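Side-chain contacts in putative exported protein (Aeromonas hydrophila subsp. hydrophila, PDB 4PJ2), which probably inhibits i-type (invertebrate-type) lysozymes in the periplasm and carries a bound magnesium ion: residues 6-11 with 44-49; 68-71 with 75-78; 94-97 with 103-106. All blocks are in the same frame, centred on the assembly; numbering follows the deposited sequence. Where two conformers were deposited one is given.

Interaction 1 (6-11 with 44-49)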
# COMPACT_ATOMS: atom_id res chain seq x y z
N PHE A 6 -2.42 7.68 -12.66
CA PHE A 6 -3.58 8.02 -13.49
C PHE A 6 -3.71 6.98 -14.60
O PHE A 6 -2.73 6.68 -15.28
CB PHE A 6 -3.44 9.41 -14.11
CG PHE A 6 -4.53 9.74 -15.09
CD1 PHE A 6 -5.77 10.18 -14.65
CD2 PHE A 6 -4.32 9.59 -16.44
CE1 PHE A 6 -6.77 10.47 -15.55
CE2 PHE A 6 -5.32 9.88 -17.34
CZ PHE A 6 -6.54 10.32 -16.89
N LYS A 7 -4.90 6.44 -14.78
CA LYS A 7 -5.15 5.53 -15.89
C LYS A 7 -6.57 5.68 -16.38
O LYS A 7 -7.49 5.85 -15.60
CB LYS A 7 -4.92 4.08 -15.47
CG LYS A 7 -4.93 3.07 -16.61
CD LYS A 7 -4.28 1.74 -16.18
CE LYS A 7 -4.36 0.68 -17.27
NZ LYS A 7 -3.53 1.03 -18.46
N GLN A 8 -6.71 5.60 -17.69
CA GLN A 8 -7.99 5.67 -18.36
C GLN A 8 -8.27 4.34 -19.06
O GLN A 8 -7.37 3.80 -19.71
CB GLN A 8 -7.93 6.79 -19.39
CG GLN A 8 -9.19 6.98 -20.17
CD GLN A 8 -9.05 8.06 -21.22
OE1 GLN A 8 -8.52 9.12 -20.93
NE2 GLN A 8 -9.50 7.78 -22.44
N LEU A 9 -9.49 3.83 -18.92
CA LEU A 9 -9.92 2.57 -19.53
C LEU A 9 -11.26 2.74 -20.22
O LEU A 9 -12.15 3.38 -19.69
CB LEU A 9 -10.09 1.47 -18.47
CG LEU A 9 -8.84 1.00 -17.74
CD1 LEU A 9 -9.23 0.04 -16.61
CD2 LEU A 9 -7.90 0.32 -18.70
N THR A 10 -11.40 2.11 -21.38
CA THR A 10 -12.69 2.01 -22.05
C THR A 10 -13.37 0.71 -21.66
O THR A 10 -12.78 -0.37 -21.79
CB THR A 10 -12.53 2.07 -23.55
OG1 THR A 10 -11.92 3.31 -23.89
CG2 THR A 10 -13.88 1.95 -24.25
N LEU A 11 -14.60 0.79 -21.20
CA LEU A 11 -15.39 -0.37 -20.85
C LEU A 11 -16.04 -0.96 -22.11
O LEU A 11 -16.22 -0.25 -23.11
CB LEU A 11 -16.49 -0.00 -19.87
CG LEU A 11 -16.29 0.19 -18.36
CD1 LEU A 11 -14.94 -0.31 -17.89
CD2 LEU A 11 -16.54 1.59 -17.92
N PHE A 44 -13.29 12.48 -28.14
CA PHE A 44 -13.11 13.24 -26.89
C PHE A 44 -13.79 12.45 -25.77
O PHE A 44 -14.86 12.82 -25.29
CB PHE A 44 -13.71 14.64 -27.02
CG PHE A 44 -13.00 15.52 -28.00
CD1 PHE A 44 -11.74 16.03 -27.72
CD2 PHE A 44 -13.59 15.84 -29.21
CE1 PHE A 44 -11.10 16.86 -28.61
CE2 PHE A 44 -12.94 16.67 -30.11
CZ PHE A 44 -11.69 17.17 -29.81
N PRO A 45 -13.16 11.36 -25.33
CA PRO A 45 -13.83 10.40 -24.47
C PRO A 45 -14.05 10.85 -23.04
O PRO A 45 -14.82 10.18 -22.36
CB PRO A 45 -12.91 9.19 -24.52
CG PRO A 45 -11.61 9.74 -24.83
CD PRO A 45 -11.84 10.88 -25.76
N LEU A 46 -13.43 11.96 -22.61
CA LEU A 46 -13.65 12.49 -21.26
C LEU A 46 -14.54 13.72 -21.25
O LEU A 46 -14.56 14.45 -20.26
CB LEU A 46 -12.32 12.78 -20.56
CG LEU A 46 -11.36 11.59 -20.45
CD1 LEU A 46 -10.14 11.99 -19.66
CD2 LEU A 46 -11.99 10.36 -19.84
N ASP A 47 -15.30 13.93 -22.32
CA ASP A 47 -16.10 15.15 -22.41
C ASP A 47 -17.44 15.06 -21.72
O ASP A 47 -18.05 16.10 -21.52
CB ASP A 47 -16.36 15.51 -23.87
CG ASP A 47 -15.23 16.28 -24.50
OD1 ASP A 47 -14.11 16.31 -23.94
OD2 ASP A 47 -15.46 16.88 -25.57
N GLN A 48 -17.92 13.88 -21.33
CA GLN A 48 -19.25 13.74 -20.75
C GLN A 48 -19.21 13.00 -19.42
O GLN A 48 -19.47 11.79 -19.34
CB GLN A 48 -20.17 13.07 -21.75
CG GLN A 48 -21.62 13.23 -21.47
CD GLN A 48 -22.47 13.02 -22.70
OE1 GLN A 48 -22.62 11.89 -23.18
NE2 GLN A 48 -23.05 14.10 -23.22
N PHE A 49 -18.86 13.73 -18.39
CA PHE A 49 -18.79 13.19 -17.06
C PHE A 49 -20.15 12.73 -16.57
O PHE A 49 -21.13 13.43 -16.75
CB PHE A 49 -18.22 14.27 -16.12
CG PHE A 49 -18.24 13.88 -14.67
CD1 PHE A 49 -17.31 12.99 -14.16
CD2 PHE A 49 -19.19 14.41 -13.82
CE1 PHE A 49 -17.35 12.65 -12.83
CE2 PHE A 49 -19.21 14.08 -12.48
CZ PHE A 49 -18.28 13.19 -12.00
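Gln8 is fully extended through chi1 (180°) and chi2 (-177°), which carries its amide out from strand 6-10 toward Pro45 and Leu46. Leu46 answers from the turn, with its CG anti to its own carbonyl carbon (chi1 -57°). The two backbones stay well apart: the nearest pair, Gln8 CA and Leu46 CA, is separated by 9.3 Å. Side chains alone bridge the gap.

The amide splits between two partners. Gln8 OE1 lies against the branched end of Leu46, 3.5 Å from Leu46 CD1 and 3.8 Å from Leu46 CG. The amide carbon Gln8 CD is 4.0 Å from Leu46 CD2. The other branch, Gln8 NE2, meets the Pro45 ring at CG, 3.7 Å away. The Gln8 side chain lies at about a right angle to that of Pro45.

Pro45 and Leu46 are the middle residues of a type I turn from Phe44 to Asp47. Asp47 N closes it on Phe44 O at 3.2 Å. The turn belongs to the loop between strands 30-37 and 49-57, while 6-10 is an edge strand of the same sheet. Gln8 and Leu46 both touch Val16 of strand 16-21.

This is a small surface contact. Amide atoms meet only carbon groups across it, so van der Waals packing holds it, and no directional bond between the segments fixes the amide's rotation.

Interaction 2 (68-71 with 75-78). With MG (magnesium ion), chain G.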
# COMPACT_ATOMS: atom_id res chain seq x y z
N ASP A 68 -15.87 -9.61 -14.68
CA ASP A 68 -17.25 -9.79 -14.23
C ASP A 68 -17.29 -10.55 -12.91
O ASP A 68 -17.01 -11.75 -12.87
CB ASP A 68 -18.03 -10.56 -15.30
CG ASP A 68 -19.48 -10.76 -14.93
OD1 ASP A 68 -19.96 -10.10 -13.98
OD2 ASP A 68 -20.16 -11.57 -15.60
N LEU A 69 -17.67 -9.86 -11.84
CA LEU A 69 -17.68 -10.45 -10.50
C LEU A 69 -19.07 -10.91 -10.09
O LEU A 69 -19.20 -11.80 -9.25
CB LEU A 69 -17.19 -9.42 -9.47
CG LEU A 69 -15.77 -8.90 -9.65
CD1 LEU A 69 -15.50 -7.87 -8.56
CD2 LEU A 69 -14.75 -10.03 -9.63
N ASN A 70 -20.11 -10.29 -10.66
CA ASN A 70 -21.48 -10.56 -10.23
C ASN A 70 -22.24 -11.42 -11.23
O ASN A 70 -23.40 -11.77 -11.00
CB ASN A 70 -22.24 -9.26 -9.96
CG ASN A 70 -22.37 -8.38 -11.19
OD1 ASN A 70 -21.92 -8.72 -12.28
ND2 ASN A 70 -23.00 -7.22 -11.01
N GLY A 71 -21.60 -11.75 -12.34
CA GLY A 71 -22.17 -12.67 -13.31
C GLY A 71 -23.17 -12.06 -14.28
O GLY A 71 -23.91 -12.80 -14.93
N PRO A 75 -18.06 -6.28 -17.13
CA PRO A 75 -17.00 -6.23 -16.11
C PRO A 75 -17.22 -5.17 -15.04
O PRO A 75 -17.70 -4.07 -15.33
CB PRO A 75 -15.76 -5.87 -16.94
CG PRO A 75 -16.29 -5.10 -18.09
CD PRO A 75 -17.61 -5.75 -18.42
N GLU A 76 -16.91 -5.54 -13.81
CA GLU A 76 -16.72 -4.60 -12.71
C GLU A 76 -15.32 -4.09 -12.78
O GLU A 76 -14.44 -4.71 -13.38
CB GLU A 76 -16.92 -5.31 -11.37
CG GLU A 76 -18.36 -5.44 -10.95
CD GLU A 76 -19.18 -6.26 -11.95
OE1 GLU A 76 -18.95 -7.49 -12.06
OE2 GLU A 76 -20.05 -5.68 -12.63
N LEU A 77 -15.09 -2.91 -12.20
CA LEU A 77 -13.75 -2.39 -12.05
C LEU A 77 -13.22 -2.77 -10.70
O LEU A 77 -13.90 -2.58 -9.69
CB LEU A 77 -13.78 -0.86 -12.16
CG LEU A 77 -12.47 -0.14 -11.82
CD1 LEU A 77 -11.36 -0.41 -12.80
CD2 LEU A 77 -12.73 1.36 -11.70
N ILE A 78 -12.00 -3.30 -10.68
CA ILE A 78 -11.32 -3.62 -9.43
C ILE A 78 -10.06 -2.79 -9.35
O ILE A 78 -9.24 -2.82 -10.25
CB ILE A 78 -10.99 -5.13 -9.30
CG1 ILE A 78 -12.28 -5.94 -9.43
CG2 ILE A 78 -10.30 -5.38 -7.95
CD1 ILE A 78 -12.54 -6.52 -10.81
MG MG G . -20.58 -7.77 -13.89
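Glu76 OE1 accepts a short hydrogen bond from the backbone N-H of Leu69, at 2.7 Å and 161°, with the donor nearly along the C-O axis. Asn70 N adds a weak bond to the same oxygen. Both segments also share a magnesium ion. Glu76 grips it with both carboxylate oxygens, OE1 and OE2 each lying 2.5 Å from the metal. Its chain bends at chi2 (62°) to bring the carboxylate round to the ion.

Asp68 OD1 binds the magnesium at 2.4 Å and Asn70 OD1 binds it at 2.3 Å. The Asn70 amide and the Glu76 carboxylate are turned 59° apart. Asp72 OD1 and Gln74 O complete the six protein oxygens.

Asp68 OD1 has a second task. It takes Gly71 N at 2.8 Å from above the carboxylate plane, an Asx motif within the loop. Asp68 OD2 is taken by Lys73 N. The alternating Asp68, Asn70 and Asp72 ligands and the Gln74 carbonyl recall the start of an EF-hand loop, but the two-oxygen Glu comes earlier, at the ninth position.

Leu69 and Ile78 meet tip to tip, Leu69 CD1 lying 3.9 Å from Ile78 CG1.

The clustered oxygens would probably repel one another without a cation. The ion probably offsets their charge and ties the loop to strand 76-82. The metal bonds are long for magnesium, and such lengths would also suit calcium.

Interaction 3 (94-97 with 103-106)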
# COMPACT_ATOMS: atom_id res chain seq x y z
N ALA A 94 -14.05 -3.04 -5.45
CA ALA A 94 -14.73 -3.35 -6.71
C ALA A 94 -15.89 -2.37 -6.91
O ALA A 94 -16.58 -2.01 -5.95
CB ALA A 94 -15.25 -4.79 -6.71
N PHE A 95 -16.10 -1.99 -8.17
CA PHE A 95 -17.15 -1.05 -8.56
C PHE A 95 -17.97 -1.61 -9.70
O PHE A 95 -17.43 -2.18 -10.64
CB PHE A 95 -16.56 0.28 -9.05
CG PHE A 95 -15.69 0.98 -8.05
CD1 PHE A 95 -16.16 2.05 -7.32
CD2 PHE A 95 -14.38 0.59 -7.88
CE1 PHE A 95 -15.35 2.69 -6.41
CE2 PHE A 95 -13.56 1.21 -6.96
CZ PHE A 95 -14.05 2.26 -6.23
N THR A 96 -19.28 -1.41 -9.62
CA THR A 96 -20.14 -1.59 -10.78
C THR A 96 -20.20 -0.28 -11.53
O THR A 96 -20.14 0.80 -10.91
CB THR A 96 -21.55 -2.04 -10.41
OG1 THR A 96 -22.08 -1.20 -9.39
CG2 THR A 96 -21.53 -3.47 -9.92
N LEU A 97 -20.28 -0.39 -12.86
CA LEU A 97 -20.32 0.75 -13.79
C LEU A 97 -21.00 0.36 -15.12
O LEU A 97 -20.51 -0.50 -15.87
CB LEU A 97 -18.94 1.30 -14.10
CG LEU A 97 -17.71 0.62 -13.53
CD1 LEU A 97 -17.48 -0.74 -14.18
CD2 LEU A 97 -16.53 1.48 -13.78
N LEU A 103 -22.25 4.45 -11.63
CA LEU A 103 -21.03 4.03 -10.93
C LEU A 103 -21.35 3.78 -9.46
O LEU A 103 -21.86 4.67 -8.81
CB LEU A 103 -20.02 5.18 -11.01
CG LEU A 103 -18.71 5.04 -10.25
CD1 LEU A 103 -17.96 3.85 -10.84
CD2 LEU A 103 -17.82 6.28 -10.23
N ASP A 104 -21.08 2.58 -8.95
CA ASP A 104 -21.34 2.26 -7.54
C ASP A 104 -20.31 1.26 -7.01
O ASP A 104 -19.82 0.43 -7.76
CB ASP A 104 -22.73 1.59 -7.39
CG ASP A 104 -23.90 2.46 -7.89
OD1 ASP A 104 -24.41 3.30 -7.11
OD2 ASP A 104 -24.36 2.26 -9.04
N SER A 105 -19.99 1.33 -5.73
CA SER A 105 -19.07 0.35 -5.17
C SER A 105 -19.81 -0.98 -5.05
O SER A 105 -21.04 -1.02 -4.94
CB SER A 105 -18.49 0.82 -3.83
OG SER A 105 -18.81 -0.07 -2.77
N PHE A 106 -19.05 -2.06 -5.09
CA PHE A 106 -19.61 -3.41 -5.09
C PHE A 106 -19.04 -4.24 -3.92
O PHE A 106 -19.79 -5.02 -3.35
CB PHE A 106 -19.39 -4.07 -6.46
CG PHE A 106 -19.76 -5.52 -6.51
CD1 PHE A 106 -21.08 -5.90 -6.67
CD2 PHE A 106 -18.79 -6.50 -6.40
CE1 PHE A 106 -21.43 -7.25 -6.73
CE2 PHE A 106 -19.13 -7.84 -6.46
CZ PHE A 106 -20.45 -8.22 -6.62
O HOH W 1 -22.92 -2.09 -7.09
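Phe106 sets the edge of its ring against Ala94, with Phe106 CD2 3.9 Å from Ala94 CB. The two lie across the antiparallel beta hairpin of strands 90-98 and 102-112, the last two strands of their sheet. With CG anti to the backbone N (chi1 172°), the Phe106 side chain carries the far end of its ring out toward the metal loop. There it also touches Leu69 and Asn70. Thr96 CG2 comes obliquely to the same ring, 4.1 Å from Phe106 CD1.

Backbone bonds hold the register. Thr96 and Asp104 form a hydrogen-bonded pair: Thr96 N gives to Asp104 O at 2.7 Å, and Asp104 N gives to Thr96 O at 2.8 Å. Phe106 N bonds Ala94 O at 2.6 Å.

Leu97 and Leu103 form a non-hydrogen-bonded pair. Their side chains lie side by side and point the same way, Leu97 CD2 being 4.0 Å from Leu103 CD1. Phe95 CB also packs on Leu103 CD1. This face turns to the other sheet, where Phe95 and Leu103 both touch Val34. It is part of the packing between the two sheets.

The Thr96 and Asp104 side chains share the other face. There Thr96 OG1 is 2.6 Å from a water oxygen, and that water donates a hydrogen bond to Ser105 O.

Interactions 2 and 3 are neighbours, with centres 8 Å apart, on adjacent strands 76-82 and 90-98 of one sheet. A probable hydrogen bond joins Leu77 O to Phe95 N at 2.7 Å. Leu69 CD1 also packs on Ala94 CB at 3.6 Å. The hairpin thus flanks the magnesium site, and the Thr96 side chain comes within about 6 Å of the ion. Interaction 1 lies at the other sheet, between an edge strand and a loop. Its centre is 16 Å from that of interaction 3, but Leu11 CD2 reaches Leu97 CD2 at 4.1 Å. Interactions 1 and 2 do not touch; their centres are 18 Å apart, though their nearest atoms are about 4 Å apart, and the Gln8 contact lies away from the metal.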